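Alpha-rhamnosidase (Dictyoglomus thermophilum, PDB 6I60) probably hydrolyses alpha-L-rhamnosides, releasing terminal non-reducing alpha-L-rhamnose residues. Local coordinates at residues P218-Y223 with P549-I554; M491-D496 with Y527-N532; M504-D509 with S545-P550. One frame throughout, in Å; residues are numbered along the deposited sequence.

Contact 1 of 3, residues P218-Y223 with P549-I554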
ATOM      1  N   PRO A 218       8.137   4.517  13.990  1.00 54.28           N
ATOM      2  CA  PRO A 218       7.526   5.112  12.798  1.00 51.55           C
ATOM      3  C   PRO A 218       7.720   4.275  11.538  1.00 56.07           C
ATOM      4  O   PRO A 218       8.203   3.144  11.610  1.00 55.15           O
ATOM      5  CB  PRO A 218       8.257   6.445  12.673  1.00 60.54           C
ATOM      6  CG  PRO A 218       9.620   6.158  13.207  1.00 58.01           C
ATOM      7  CD  PRO A 218       9.453   5.114  14.285  1.00 53.16           C
ATOM      8  N   GLY A 219       7.344   4.843  10.389  1.00 59.69           N
ATOM      9  CA  GLY A 219       7.494   4.141   9.136  1.00 64.81           C
ATOM     10  C   GLY A 219       8.935   4.078   8.661  1.00 62.68           C
ATOM     11  O   GLY A 219       9.783   4.895   9.020  1.00 57.94           O
ATOM     12  N   GLN A 220       9.206   3.079   7.828  1.00 60.87           N
ATOM     13  CA  GLN A 220      10.546   2.867   7.298  1.00 59.07           C
ATOM     14  C   GLN A 220      10.825   3.873   6.189  1.00 55.44           C
ATOM     15  O   GLN A 220      10.120   3.902   5.175  1.00 58.28           O
ATOM     16  CB  GLN A 220      10.691   1.438   6.781  1.00 59.23           C
ATOM     17  CG  GLN A 220      10.226   0.377   7.761  1.00 53.39           C
ATOM     18  CD  GLN A 220      10.446  -1.027   7.239  1.00 55.70           C
ATOM     19  OE1 GLN A 220      11.049  -1.223   6.182  1.00 55.00           O
ATOM     20  NE2 GLN A 220       9.957  -2.016   7.978  1.00 54.42           N
ATOM     21  N   THR A 221      11.850   4.700   6.385  1.00 56.03           N
ATOM     22  CA  THR A 221      12.314   5.635   5.373  1.00 54.67           C
ATOM     23  C   THR A 221      13.833   5.676   5.414  1.00 53.46           C
ATOM     24  O   THR A 221      14.468   5.072   6.282  1.00 52.04           O
ATOM     25  CB  THR A 221      11.753   7.048   5.588  1.00 55.22           C
ATOM     26  OG1 THR A 221      11.854   7.401   6.973  1.00 51.95           O
ATOM     27  CG2 THR A 221      10.299   7.125   5.150  1.00 65.65           C
ATOM     28  N   ASP A 222      14.417   6.394   4.461  1.00 53.20           N
ATOM     29  CA  ASP A 222      15.848   6.681   4.502  1.00 55.65           C
ATOM     30  C   ASP A 222      16.090   7.685   5.621  1.00 65.37           C
ATOM     31  O   ASP A 222      15.939   8.895   5.431  1.00 62.30           O
ATOM     32  CB  ASP A 222      16.329   7.214   3.157  1.00 60.20           C
ATOM     33  CG  ASP A 222      17.833   7.411   3.114  1.00 64.47           C
ATOM     34  OD1 ASP A 222      18.481   7.290   4.176  1.00 57.71           O
ATOM     35  OD2 ASP A 222      18.367   7.688   2.018  1.00 67.06           O
ATOM     36  N   TYR A 223      16.459   7.181   6.803  1.00 61.15           N
ATOM     37  CA  TYR A 223      16.571   8.037   7.981  1.00 59.66           C
ATOM     38  C   TYR A 223      17.646   9.105   7.825  1.00 58.17           C
ATOM     39  O   TYR A 223      17.621  10.104   8.552  1.00 57.45           O
ATOM     40  CB  TYR A 223      16.847   7.186   9.223  1.00 57.39           C
ATOM     41  CG  TYR A 223      15.821   6.098   9.463  1.00 58.85           C
ATOM     42  CD1 TYR A 223      14.535   6.409   9.888  1.00 59.09           C
ATOM     43  CD2 TYR A 223      16.137   4.760   9.258  1.00 57.64           C
ATOM     44  CE1 TYR A 223      13.593   5.417  10.106  1.00 56.93           C
ATOM     45  CE2 TYR A 223      15.201   3.761   9.473  1.00 56.10           C
ATOM     46  CZ  TYR A 223      13.932   4.096   9.896  1.00 56.65           C
ATOM     47  OH  TYR A 223      13.000   3.104  10.110  1.00 55.42           O
ATOM     48  N   PRO A 549      12.943   2.264   0.466  1.00 59.49           N
ATOM     49  CA  PRO A 549      14.193   2.996   0.716  1.00 56.19           C
ATOM     50  C   PRO A 549      15.444   2.164   0.440  1.00 60.73           C
ATOM     51  O   PRO A 549      15.406   0.940   0.575  1.00 60.58           O
ATOM     52  CB  PRO A 549      14.101   3.350   2.206  1.00 54.68           C
ATOM     53  CG  PRO A 549      12.655   3.251   2.539  1.00 59.89           C
ATOM     54  CD  PRO A 549      12.135   2.142   1.689  1.00 60.41           C
ATOM     55  N   PRO A 550      16.540   2.821   0.057  1.00 61.81           N
ATOM     56  CA  PRO A 550      17.744   2.097  -0.390  1.00 58.08           C
ATOM     57  C   PRO A 550      18.596   1.583   0.766  1.00 54.62           C
ATOM     58  O   PRO A 550      19.771   1.929   0.911  1.00 65.23           O
ATOM     59  CB  PRO A 550      18.467   3.159  -1.227  1.00 56.06           C
ATOM     60  CG  PRO A 550      18.106   4.446  -0.570  1.00 57.00           C
ATOM     61  CD  PRO A 550      16.708   4.283  -0.030  1.00 57.02           C
ATOM     62  N   TYR A 551      17.997   0.739   1.611  1.00 50.28           N
ATOM     63  CA  TYR A 551      18.792   0.011   2.593  1.00 52.11           C
ATOM     64  C   TYR A 551      19.813  -0.880   1.896  1.00 57.96           C
ATOM     65  O   TYR A 551      20.945  -1.034   2.369  1.00 57.39           O
ATOM     66  CB  TYR A 551      17.883  -0.811   3.506  1.00 55.26           C
ATOM     67  CG  TYR A 551      16.781  -0.004   4.156  1.00 59.81           C
ATOM     68  CD1 TYR A 551      17.073   0.967   5.105  1.00 58.59           C
ATOM     69  CD2 TYR A 551      15.449  -0.210   3.818  1.00 58.23           C
ATOM     70  CE1 TYR A 551      16.069   1.710   5.701  1.00 56.79           C
ATOM     71  CE2 TYR A 551      14.438   0.529   4.406  1.00 54.76           C
ATOM     72  CZ  TYR A 551      14.754   1.485   5.348  1.00 58.84           C
ATOM     73  OH  TYR A 551      13.753   2.221   5.938  1.00 65.08           O
ATOM     74  N   TRP A 552      19.424  -1.472   0.770  1.00 59.49           N
ATOM     75  CA  TRP A 552      20.348  -2.102  -0.162  1.00 57.94           C
ATOM     76  C   TRP A 552      20.543  -1.152  -1.337  1.00 67.13           C
ATOM     77  O   TRP A 552      19.582  -0.835  -2.048  1.00 58.35           O
ATOM     78  CB  TRP A 552      19.812  -3.448  -0.649  1.00 60.70           C
ATOM     79  CG  TRP A 552      19.717  -4.512   0.401  1.00 64.20           C
ATOM     80  CD1 TRP A 552      20.207  -4.463   1.672  1.00 64.60           C
ATOM     81  CD2 TRP A 552      19.090  -5.793   0.262  1.00 60.00           C
ATOM     82  NE1 TRP A 552      19.923  -5.634   2.336  1.00 54.96           N
ATOM     83  CE2 TRP A 552      19.238  -6.467   1.491  1.00 59.30           C
ATOM     84  CE3 TRP A 552      18.417  -6.434  -0.783  1.00 54.56           C
ATOM     85  CZ2 TRP A 552      18.739  -7.750   1.703  1.00 62.77           C
ATOM     86  CZ3 TRP A 552      17.924  -7.708  -0.571  1.00 61.18           C
ATOM     87  CH2 TRP A 552      18.087  -8.353   0.662  1.00 60.39           C
ATOM     88  N   SER A 553      21.774  -0.689  -1.537  1.00 66.04           N
ATOM     89  CA  SER A 553      22.057   0.259  -2.609  1.00 62.17           C
ATOM     90  C   SER A 553      22.234  -0.505  -3.916  1.00 64.50           C
ATOM     91  O   SER A 553      23.256  -1.168  -4.122  1.00 71.67           O
ATOM     92  CB  SER A 553      23.296   1.087  -2.282  1.00 72.52           C
ATOM     93  OG  SER A 553      22.947   2.275  -1.594  1.00 74.53           O
ATOM     94  N   ILE A 554      21.242  -0.420  -4.796  1.00 52.84           N
ATOM     95  CA  ILE A 554      21.310  -1.031  -6.123  1.00 59.87           C
ATOM     96  C   ILE A 554      21.049   0.085  -7.129  1.00 55.88           C
ATOM     97  O   ILE A 554      19.907   0.376  -7.495  1.00 49.44           O
ATOM     98  CB  ILE A 554      20.326  -2.192  -6.288  1.00 52.12           C
ATOM     99  CG1 ILE A 554      20.781  -3.386  -5.451  1.00 57.28           C
ATOM    100  CG2 ILE A 554      20.244  -2.626  -7.743  1.00 56.18           C
ATOM    101  CD1 ILE A 554      19.972  -3.601  -4.202  1.00 53.92           C
TER

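Contact 2 of 3, residues M491-D496 with Y527-N532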
ATOM      1  N   MET A 491       4.040  -2.741   4.842  1.00 49.45           N
ATOM      2  CA  MET A 491       4.636  -2.394   6.132  1.00 55.17           C
ATOM      3  C   MET A 491       5.248  -0.999   6.022  1.00 54.74           C
ATOM      4  O   MET A 491       6.470  -0.845   6.089  1.00 58.78           O
ATOM      5  CB  MET A 491       5.683  -3.436   6.547  1.00 54.59           C
ATOM      6  CG  MET A 491       5.124  -4.830   6.738  1.00 63.88           C
ATOM      7  SD  MET A 491       3.941  -4.893   8.093  1.00 57.69           S
ATOM      8  CE  MET A 491       4.859  -4.040   9.366  1.00 51.38           C
ATOM      9  N   SER A 492       4.389   0.007   5.830  1.00 54.37           N
ATOM     10  CA  SER A 492       4.784   1.393   5.577  1.00 54.90           C
ATOM     11  C   SER A 492       5.488   1.531   4.229  1.00 50.53           C
ATOM     12  O   SER A 492       5.587   2.635   3.686  1.00 54.11           O
ATOM     13  CB  SER A 492       5.669   1.932   6.708  1.00 59.79           C
ATOM     14  OG  SER A 492       7.021   1.544   6.533  1.00 60.18           O
ATOM     15  N   ILE A 493       5.976   0.417   3.687  1.00 53.42           N
ATOM     16  CA  ILE A 493       6.529   0.375   2.332  1.00 58.62           C
ATOM     17  C   ILE A 493       6.059  -0.893   1.646  1.00 60.21           C
ATOM     18  O   ILE A 493       5.873  -1.940   2.279  1.00 58.51           O
ATOM     19  CB  ILE A 493       8.074   0.418   2.334  1.00 58.94           C
ATOM     20  CG1 ILE A 493       8.640  -0.676   3.246  1.00 56.55           C
ATOM     21  CG2 ILE A 493       8.577   1.794   2.752  1.00 57.01           C
ATOM     22  CD1 ILE A 493      10.101  -0.981   3.002  1.00 58.96           C
ATOM     23  N   PRO A 494       5.838  -0.820   0.333  1.00 60.72           N
ATOM     24  CA  PRO A 494       5.465  -2.028  -0.420  1.00 52.02           C
ATOM     25  C   PRO A 494       6.650  -2.978  -0.522  1.00 49.42           C
ATOM     26  O   PRO A 494       7.667  -2.656  -1.140  1.00 54.32           O
ATOM     27  CB  PRO A 494       5.053  -1.482  -1.792  1.00 57.28           C
ATOM     28  CG  PRO A 494       5.754  -0.169  -1.906  1.00 53.02           C
ATOM     29  CD  PRO A 494       5.847   0.386  -0.514  1.00 56.46           C
ATOM     30  N   THR A 495       6.514  -4.151   0.087  1.00 50.44           N
ATOM     31  CA  THR A 495       7.591  -5.129   0.140  1.00 57.86           C
ATOM     32  C   THR A 495       7.347  -6.277  -0.837  1.00 52.00           C
ATOM     33  O   THR A 495       6.242  -6.474  -1.348  1.00 46.53           O
ATOM     34  CB  THR A 495       7.754  -5.678   1.561  1.00 55.14           C
ATOM     35  OG1 THR A 495       6.638  -6.515   1.891  1.00 48.53           O
ATOM     36  CG2 THR A 495       7.842  -4.538   2.562  1.00 49.70           C
ATOM     37  N   ASP A 496       8.415  -7.034  -1.098  1.00 51.30           N
ATOM     38  CA  ASP A 496       8.314  -8.189  -1.983  1.00 52.69           C
ATOM     39  C   ASP A 496       7.809  -9.415  -1.229  1.00 54.46           C
ATOM     40  O   ASP A 496       6.891 -10.101  -1.688  1.00 56.88           O
ATOM     41  CB  ASP A 496       9.672  -8.474  -2.634  1.00 54.64           C
ATOM     42  CG  ASP A 496      10.790  -8.654  -1.616  1.00 54.41           C
ATOM     43  OD1 ASP A 496      10.707  -8.058  -0.521  1.00 54.74           O
ATOM     44  OD2 ASP A 496      11.753  -9.394  -1.910  1.00 53.45           O
ATOM     45  N   TYR A 527       0.713   5.672  -1.064  1.00 48.63           N
ATOM     46  CA  TYR A 527       1.590   5.882  -2.209  1.00 52.82           C
ATOM     47  C   TYR A 527       2.212   7.272  -2.202  1.00 50.62           C
ATOM     48  O   TYR A 527       3.329   7.449  -2.700  1.00 48.29           O
ATOM     49  CB  TYR A 527       0.820   5.640  -3.507  1.00 47.71           C
ATOM     50  CG  TYR A 527       0.638   4.173  -3.817  1.00 46.45           C
ATOM     51  CD1 TYR A 527       1.636   3.254  -3.522  1.00 40.16           C
ATOM     52  CD2 TYR A 527      -0.532   3.705  -4.399  1.00 54.48           C
ATOM     53  CE1 TYR A 527       1.476   1.913  -3.799  1.00 51.06           C
ATOM     54  CE2 TYR A 527      -0.702   2.362  -4.681  1.00 49.84           C
ATOM     55  CZ  TYR A 527       0.306   1.472  -4.378  1.00 52.34           C
ATOM     56  OH  TYR A 527       0.144   0.135  -4.655  1.00 52.18           O
ATOM     57  N   ARG A 528       1.512   8.263  -1.646  1.00 49.09           N
ATOM     58  CA  ARG A 528       2.090   9.597  -1.534  1.00 42.71           C
ATOM     59  C   ARG A 528       3.331   9.580  -0.651  1.00 49.58           C
ATOM     60  O   ARG A 528       4.319  10.267  -0.939  1.00 49.95           O
ATOM     61  CB  ARG A 528       1.051  10.575  -0.988  1.00 45.33           C
ATOM     62  CG  ARG A 528       0.146  11.175  -2.049  1.00 44.39           C
ATOM     63  CD  ARG A 528      -0.982  11.973  -1.417  1.00 51.87           C
ATOM     64  NE  ARG A 528      -0.844  13.406  -1.660  1.00 61.45           N
ATOM     65  CZ  ARG A 528      -0.728  14.319  -0.701  1.00 60.49           C
ATOM     66  NH1 ARG A 528      -0.733  13.953   0.574  1.00 51.14           N
ATOM     67  NH2 ARG A 528      -0.608  15.602  -1.017  1.00 64.70           N
ATOM     68  N   LYS A 529       3.299   8.796   0.429  1.00 53.42           N
ATOM     69  CA  LYS A 529       4.482   8.641   1.267  1.00 47.86           C
ATOM     70  C   LYS A 529       5.576   7.872   0.536  1.00 51.71           C
ATOM     71  O   LYS A 529       6.760   8.209   0.650  1.00 55.97           O
ATOM     72  CB  LYS A 529       4.108   7.938   2.573  1.00 47.55           C
ATOM     73  CG  LYS A 529       5.283   7.667   3.497  1.00 46.64           C
ATOM     74  CD  LYS A 529       5.571   6.182   3.596  1.00 51.50           C
ATOM     75  CE  LYS A 529       6.643   5.893   4.632  1.00 59.92           C
ATOM     76  NZ  LYS A 529       7.585   4.839   4.165  1.00 61.27           N
ATOM     77  N   TYR A 530       5.200   6.837  -0.219  1.00 53.37           N
ATOM     78  CA  TYR A 530       6.197   6.051  -0.938  1.00 51.84           C
ATOM     79  C   TYR A 530       6.776   6.832  -2.109  1.00 53.17           C
ATOM     80  O   TYR A 530       7.964   6.694  -2.429  1.00 46.42           O
ATOM     81  CB  TYR A 530       5.588   4.735  -1.421  1.00 45.55           C
ATOM     82  CG  TYR A 530       6.610   3.772  -1.981  1.00 48.81           C
ATOM     83  CD1 TYR A 530       7.708   3.376  -1.225  1.00 54.32           C
ATOM     84  CD2 TYR A 530       6.484   3.263  -3.268  1.00 43.69           C
ATOM     85  CE1 TYR A 530       8.649   2.495  -1.734  1.00 52.53           C
ATOM     86  CE2 TYR A 530       7.421   2.382  -3.785  1.00 51.23           C
ATOM     87  CZ  TYR A 530       8.501   2.002  -3.014  1.00 52.82           C
ATOM     88  OH  TYR A 530       9.434   1.128  -3.524  1.00 49.55           O
ATOM     89  N   LEU A 531       5.950   7.651  -2.767  1.00 51.65           N
ATOM     90  CA  LEU A 531       6.459   8.505  -3.835  1.00 54.49           C
ATOM     91  C   LEU A 531       7.502   9.478  -3.310  1.00 53.00           C
ATOM     92  O   LEU A 531       8.450   9.823  -4.027  1.00 47.57           O
ATOM     93  CB  LEU A 531       5.307   9.259  -4.499  1.00 50.14           C
ATOM     94  CG  LEU A 531       4.595   8.522  -5.633  1.00 48.86           C
ATOM     95  CD1 LEU A 531       3.500   9.387  -6.237  1.00 46.40           C
ATOM     96  CD2 LEU A 531       5.596   8.091  -6.695  1.00 48.92           C
ATOM     97  N   ASN A 532       7.349   9.930  -2.065  1.00 50.84           N
ATOM     98  CA  ASN A 532       8.387  10.746  -1.449  1.00 54.31           C
ATOM     99  C   ASN A 532       9.654   9.933  -1.218  1.00 54.87           C
ATOM    100  O   ASN A 532      10.765  10.452  -1.366  1.00 60.42           O
ATOM    101  CB  ASN A 532       7.883  11.339  -0.133  1.00 51.09           C
ATOM    102  CG  ASN A 532       6.951  12.515  -0.343  1.00 49.58           C
ATOM    103  OD1 ASN A 532       6.990  13.180  -1.378  1.00 54.03           O
ATOM    104  ND2 ASN A 532       6.105  12.778   0.645  1.00 44.89           N
TER

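Contact 3 of 3, residues M504-D509 with S545-P550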
ATOM      1  N   MET A 504      12.376  -5.991   1.512  1.00 56.09           N
ATOM      2  CA  MET A 504      12.780  -4.696   0.991  1.00 58.02           C
ATOM      3  C   MET A 504      11.693  -4.115   0.091  1.00 57.26           C
ATOM      4  O   MET A 504      10.772  -4.808  -0.348  1.00 52.25           O
ATOM      5  CB  MET A 504      14.095  -4.813   0.218  1.00 53.00           C
ATOM      6  CG  MET A 504      15.311  -5.060   1.094  1.00 50.03           C
ATOM      7  SD  MET A 504      15.336  -3.984   2.539  1.00 54.69           S
ATOM      8  CE  MET A 504      16.772  -4.612   3.405  1.00 60.78           C
ATOM      9  N   GLY A 505      11.810  -2.818  -0.176  1.00 60.70           N
ATOM     10  CA  GLY A 505      10.857  -2.143  -1.033  1.00 56.95           C
ATOM     11  C   GLY A 505      11.243  -2.199  -2.496  1.00 58.13           C
ATOM     12  O   GLY A 505      11.561  -1.169  -3.099  1.00 58.31           O
ATOM     13  N   TRP A 506      11.220  -3.398  -3.075  1.00 55.50           N
ATOM     14  CA  TRP A 506      11.583  -3.563  -4.476  1.00 52.18           C
ATOM     15  C   TRP A 506      10.608  -2.807  -5.372  1.00 54.05           C
ATOM     16  O   TRP A 506       9.389  -2.957  -5.254  1.00 51.66           O
ATOM     17  CB  TRP A 506      11.609  -5.046  -4.841  1.00 54.39           C
ATOM     18  CG  TRP A 506      12.814  -5.768  -4.316  1.00 54.59           C
ATOM     19  CD1 TRP A 506      12.932  -6.400  -3.113  1.00 58.67           C
ATOM     20  CD2 TRP A 506      14.072  -5.930  -4.979  1.00 53.68           C
ATOM     21  NE1 TRP A 506      14.187  -6.947  -2.985  1.00 53.92           N
ATOM     22  CE2 TRP A 506      14.905  -6.673  -4.118  1.00 54.50           C
ATOM     23  CE3 TRP A 506      14.577  -5.519  -6.217  1.00 52.88           C
ATOM     24  CZ2 TRP A 506      16.214  -7.011  -4.454  1.00 48.28           C
ATOM     25  CZ3 TRP A 506      15.873  -5.857  -6.549  1.00 48.97           C
ATOM     26  CH2 TRP A 506      16.678  -6.595  -5.671  1.00 45.87           C
ATOM     27  N   MET A 507      11.160  -1.996  -6.276  1.00 55.53           N
ATOM     28  CA  MET A 507      10.339  -1.098  -7.082  1.00 50.45           C
ATOM     29  C   MET A 507       9.504  -1.848  -8.112  1.00 55.41           C
ATOM     30  O   MET A 507       8.389  -1.419  -8.432  1.00 56.82           O
ATOM     31  CB  MET A 507      11.229  -0.069  -7.773  1.00 50.54           C
ATOM     32  CG  MET A 507      11.765   1.000  -6.842  1.00 49.85           C
ATOM     33  SD  MET A 507      10.646   2.404  -6.720  1.00 56.62           S
ATOM     34  CE  MET A 507      11.170   3.368  -8.141  1.00 53.05           C
ATOM     35  N   GLY A 508      10.019  -2.957  -8.646  1.00 57.50           N
ATOM     36  CA  GLY A 508       9.283  -3.679  -9.672  1.00 54.55           C
ATOM     37  C   GLY A 508       8.019  -4.327  -9.136  1.00 55.01           C
ATOM     38  O   GLY A 508       6.948  -4.224  -9.742  1.00 49.70           O
ATOM     39  N   ASP A 509       8.127  -5.004  -7.991  1.00 51.10           N
ATOM     40  CA  ASP A 509       6.960  -5.656  -7.408  1.00 53.19           C
ATOM     41  C   ASP A 509       5.897  -4.643  -7.007  1.00 57.10           C
ATOM     42  O   ASP A 509       4.698  -4.926  -7.116  1.00 52.26           O
ATOM     43  CB  ASP A 509       7.377  -6.495  -6.201  1.00 51.42           C
ATOM     44  CG  ASP A 509       8.551  -7.407  -6.503  1.00 65.74           C
ATOM     45  OD1 ASP A 509       9.410  -7.018  -7.322  1.00 61.85           O
ATOM     46  OD2 ASP A 509       8.613  -8.512  -5.923  1.00 74.53           O
ATOM     47  N   SER A 545      17.052   3.567  -7.249  1.00 52.04           N
ATOM     48  CA  SER A 545      17.455   2.271  -6.725  1.00 53.37           C
ATOM     49  C   SER A 545      16.367   1.232  -6.972  1.00 52.40           C
ATOM     50  O   SER A 545      15.177   1.550  -7.038  1.00 45.14           O
ATOM     51  CB  SER A 545      17.758   2.360  -5.230  1.00 47.73           C
ATOM     52  OG  SER A 545      18.543   1.261  -4.802  1.00 53.70           O
ATOM     53  N   ASP A 546      16.794  -0.027  -7.110  1.00 52.63           N
ATOM     54  CA  ASP A 546      15.834  -1.104  -7.325  1.00 55.14           C
ATOM     55  C   ASP A 546      14.996  -1.365  -6.079  1.00 60.85           C
ATOM     56  O   ASP A 546      13.874  -1.874  -6.187  1.00 59.59           O
ATOM     57  CB  ASP A 546      16.554  -2.378  -7.764  1.00 53.36           C
ATOM     58  CG  ASP A 546      16.808  -2.416  -9.259  1.00 54.91           C
ATOM     59  OD1 ASP A 546      16.049  -1.764 -10.008  1.00 55.40           O
ATOM     60  OD2 ASP A 546      17.764  -3.095  -9.686  1.00 57.34           O
ATOM     61  N   VAL A 547      15.514  -1.030  -4.896  1.00 52.77           N
ATOM     62  CA  VAL A 547      14.746  -1.086  -3.660  1.00 52.55           C
ATOM     63  C   VAL A 547      14.686   0.316  -3.062  1.00 54.56           C
ATOM     64  O   VAL A 547      15.678   1.054  -3.069  1.00 46.66           O
ATOM     65  CB  VAL A 547      15.327  -2.109  -2.654  1.00 52.43           C
ATOM     66  CG1 VAL A 547      15.716  -3.392  -3.366  1.00 54.28           C
ATOM     67  CG2 VAL A 547      16.516  -1.548  -1.897  1.00 57.68           C
ATOM     68  N   ILE A 548      13.502   0.694  -2.592  1.00 58.40           N
ATOM     69  CA  ILE A 548      13.274   2.000  -1.979  1.00 56.02           C
ATOM     70  C   ILE A 548      12.473   1.786  -0.699  1.00 61.19           C
ATOM     71  O   ILE A 548      11.398   1.170  -0.747  1.00 57.58           O
ATOM     72  CB  ILE A 548      12.539   2.958  -2.933  1.00 60.59           C
ATOM     73  CG1 ILE A 548      13.246   3.038  -4.289  1.00 55.42           C
ATOM     74  CG2 ILE A 548      12.421   4.338  -2.309  1.00 60.03           C
ATOM     75  CD1 ILE A 548      14.525   3.825  -4.271  1.00 50.82           C
ATOM     76  N   PRO A 549      12.943   2.264   0.466  1.00 59.49           N
ATOM     77  CA  PRO A 549      14.193   2.996   0.716  1.00 56.19           C
ATOM     78  C   PRO A 549      15.444   2.164   0.440  1.00 60.73           C
ATOM     79  O   PRO A 549      15.406   0.940   0.575  1.00 60.58           O
ATOM     80  CB  PRO A 549      14.101   3.350   2.206  1.00 54.68           C
ATOM     81  CG  PRO A 549      12.655   3.251   2.539  1.00 59.89           C
ATOM     82  CD  PRO A 549      12.135   2.142   1.689  1.00 60.41           C
ATOM     83  N   PRO A 550      16.540   2.821   0.057  1.00 61.81           N
ATOM     84  CA  PRO A 550      17.744   2.097  -0.390  1.00 58.08           C
ATOM     85  C   PRO A 550      18.596   1.583   0.766  1.00 54.62           C
ATOM     86  O   PRO A 550      19.771   1.929   0.911  1.00 65.23           O
ATOM     87  CB  PRO A 550      18.467   3.159  -1.227  1.00 56.06           C
ATOM     88  CG  PRO A 550      18.106   4.446  -0.570  1.00 57.00           C
ATOM     89  CD  PRO A 550      16.708   4.283  -0.030  1.00 57.02           C
TER

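Contact 1 of 3, residues P218-Y223 with P549-I554
The phenol oxygen OH of Tyr-551 reaches into a corner made by Gln-220, Thr-221 and Tyr-223, lying 3.0 Å from Thr-221 O and 3.3 Å from Gln-220 CB. The contact joins two parts of the enzyme: a loop before strand 226-233, in the rhamnosidase N-terminal domain, meets a loop of the six-hairpin glycosidase domain, where Pro-550 is the centre of an inverse gamma turn. The backbones come closest at Asp-222 and Pro-549, whose CA atoms are 5.5 Å apart.

Tyr-551 carries its CG opposite the carbonyl carbon and beside the backbone N (chi1 -53°), a torsion that lets the phenol end meet Gln-220 and Thr-221. There Tyr-223 CE2 comes to the edge of the Tyr-551 ring, near its plane, 4.4 Å from CE1 of Tyr-551. Outside the two loops, Tyr-258 meets the Tyr-551 ring, while Tyr-254 and Tyr-260 make edge-to-face contacts with Tyr-223, so the two rings belong to a cluster of tyrosines. Replacing Tyr-551 by an alanine would probably open a gap beside Gln-220 CB and Tyr-223, and leave Thr-221 O without its hydroxyl neighbour.

Pro-549 packs on the backbone of the other loop: its CG lies 3.7 Å from both Gln-220 O and Thr-221 CA, and its CB 3.8 Å from Asp-222 N. Farther along, Asp-222 crosses Pro-550 at about a right angle. Its OD1 accepts a hydrogen bond from Lys-224 N, while OD2 comes 4.2 Å from Pro-550 CG.

Contact 2 of 3, residues M491-D496 with Y527-N532
The loop 491-496 approaches helix 524-535 most closely where the CA atoms of Ile-493 and Tyr-530 are 6.6 Å apart. The loop runs in extended form through Ile-493 and Pro-494, past two successive helix residues, Lys-529 and Tyr-530.

Lys-529 gives the polar half of the contact. Its CG stands anti to the backbone N (chi1 177°) and the chain bends further out, bringing NZ 3.0 Å from Ser-492 O in a hydrogen bond that arrives from above the carbonyl plane, 50° out of it. The same ammonium forms a salt bridge with Asp-533, one turn along the helix, and a hydrogen bond with Gln-220 O, so three oxygens grip this buried group and its charge is probably balanced by the carboxylate of Asp-533. Ile-493 CG2 packs 3.5 Å from Lys-529 NZ.

The apolar half is Pro-494 laid over one face of the Tyr-530 ring. Its CG stands 3.6 Å from the ring centroid of Tyr-530, only 12° off the normal, and its CD lies over the CD1 side of the ring, 3.6 Å from Tyr-530 CD1.

This CH-pi contact of Pro-494 on Tyr-530, with the lysine bond beside it, joins an irregular segment to a helix in the buried interior of the six-hairpin glycosidase domain, which in this family has an (alpha/alpha)6 fold.

Contact 3 of 3, residues M504-D509 with S545-P550
Val-547 CG1 sits over one face of the Trp-506 indole, 3.5 Å from the centroid of the six-membered ring and 16° off its normal, a CH-pi contact at the apolar centre. The two residues form a single antiparallel beta bridge, a non-hydrogen-bonded pair with CA atoms 4.1 Å apart, inside the six-hairpin glycosidase domain. On the other side of the bridged backbones, Met-507 packs on Ile-548: with CG opposite its carbonyl carbon (chi1 -74°) and a bent chain, its CG and SD both lie against Ile-548 CG1, CG at 3.6 Å.

Two backbone hydrogen bonds flank the bridge. Ile-548 N donates to Gly-505 O at 2.7 Å, and Met-507 N donates to Asp-546 O with an N-H...O angle of 165°. Gly-505 centres an inverse gamma turn, and Trp-506 then occupies the N-cap position of helix 507-512.

At the polar edge the Asp-546 side chain crosses the indole obliquely, and its carboxylate is engaged by Tyr-610, Lys-609 and the backbone N of Asp-558. Trp-506 NE1 donates to Glu-502, and a triethylene glycol, probably from crystallisation, lies near this indole. Asp-546 CB comes to 3.7 Å from Trp-506 CZ3, on the same side of the indole as Val-547 CG1.

Contacts 2 and 3 are buried and lie within the six-hairpin domain, contact 2 nearest the centre of the chain, whereas contact 1 is only partly buried and ties that domain to the alpha-L-rhamnosidase N-terminal domain. Contacts 1 and 3 share Pro-549 and Pro-550, where segment 545-550 runs into 549-554. Contact 2 touches both: Ser-492 OG hydrogen-bonds to Gln-220 N, and Tyr-530 OH makes weak hydrogen bonds to Gly-505 O and Ile-548 O. Their chemistry differs: contact 1 is mainly tyrosine and proline packing, contact 2 combines a lysine-to-carbonyl bond with a proline over a tyrosine face, and contact 3 is a backbone bridge with a valine methyl over a tryptophan.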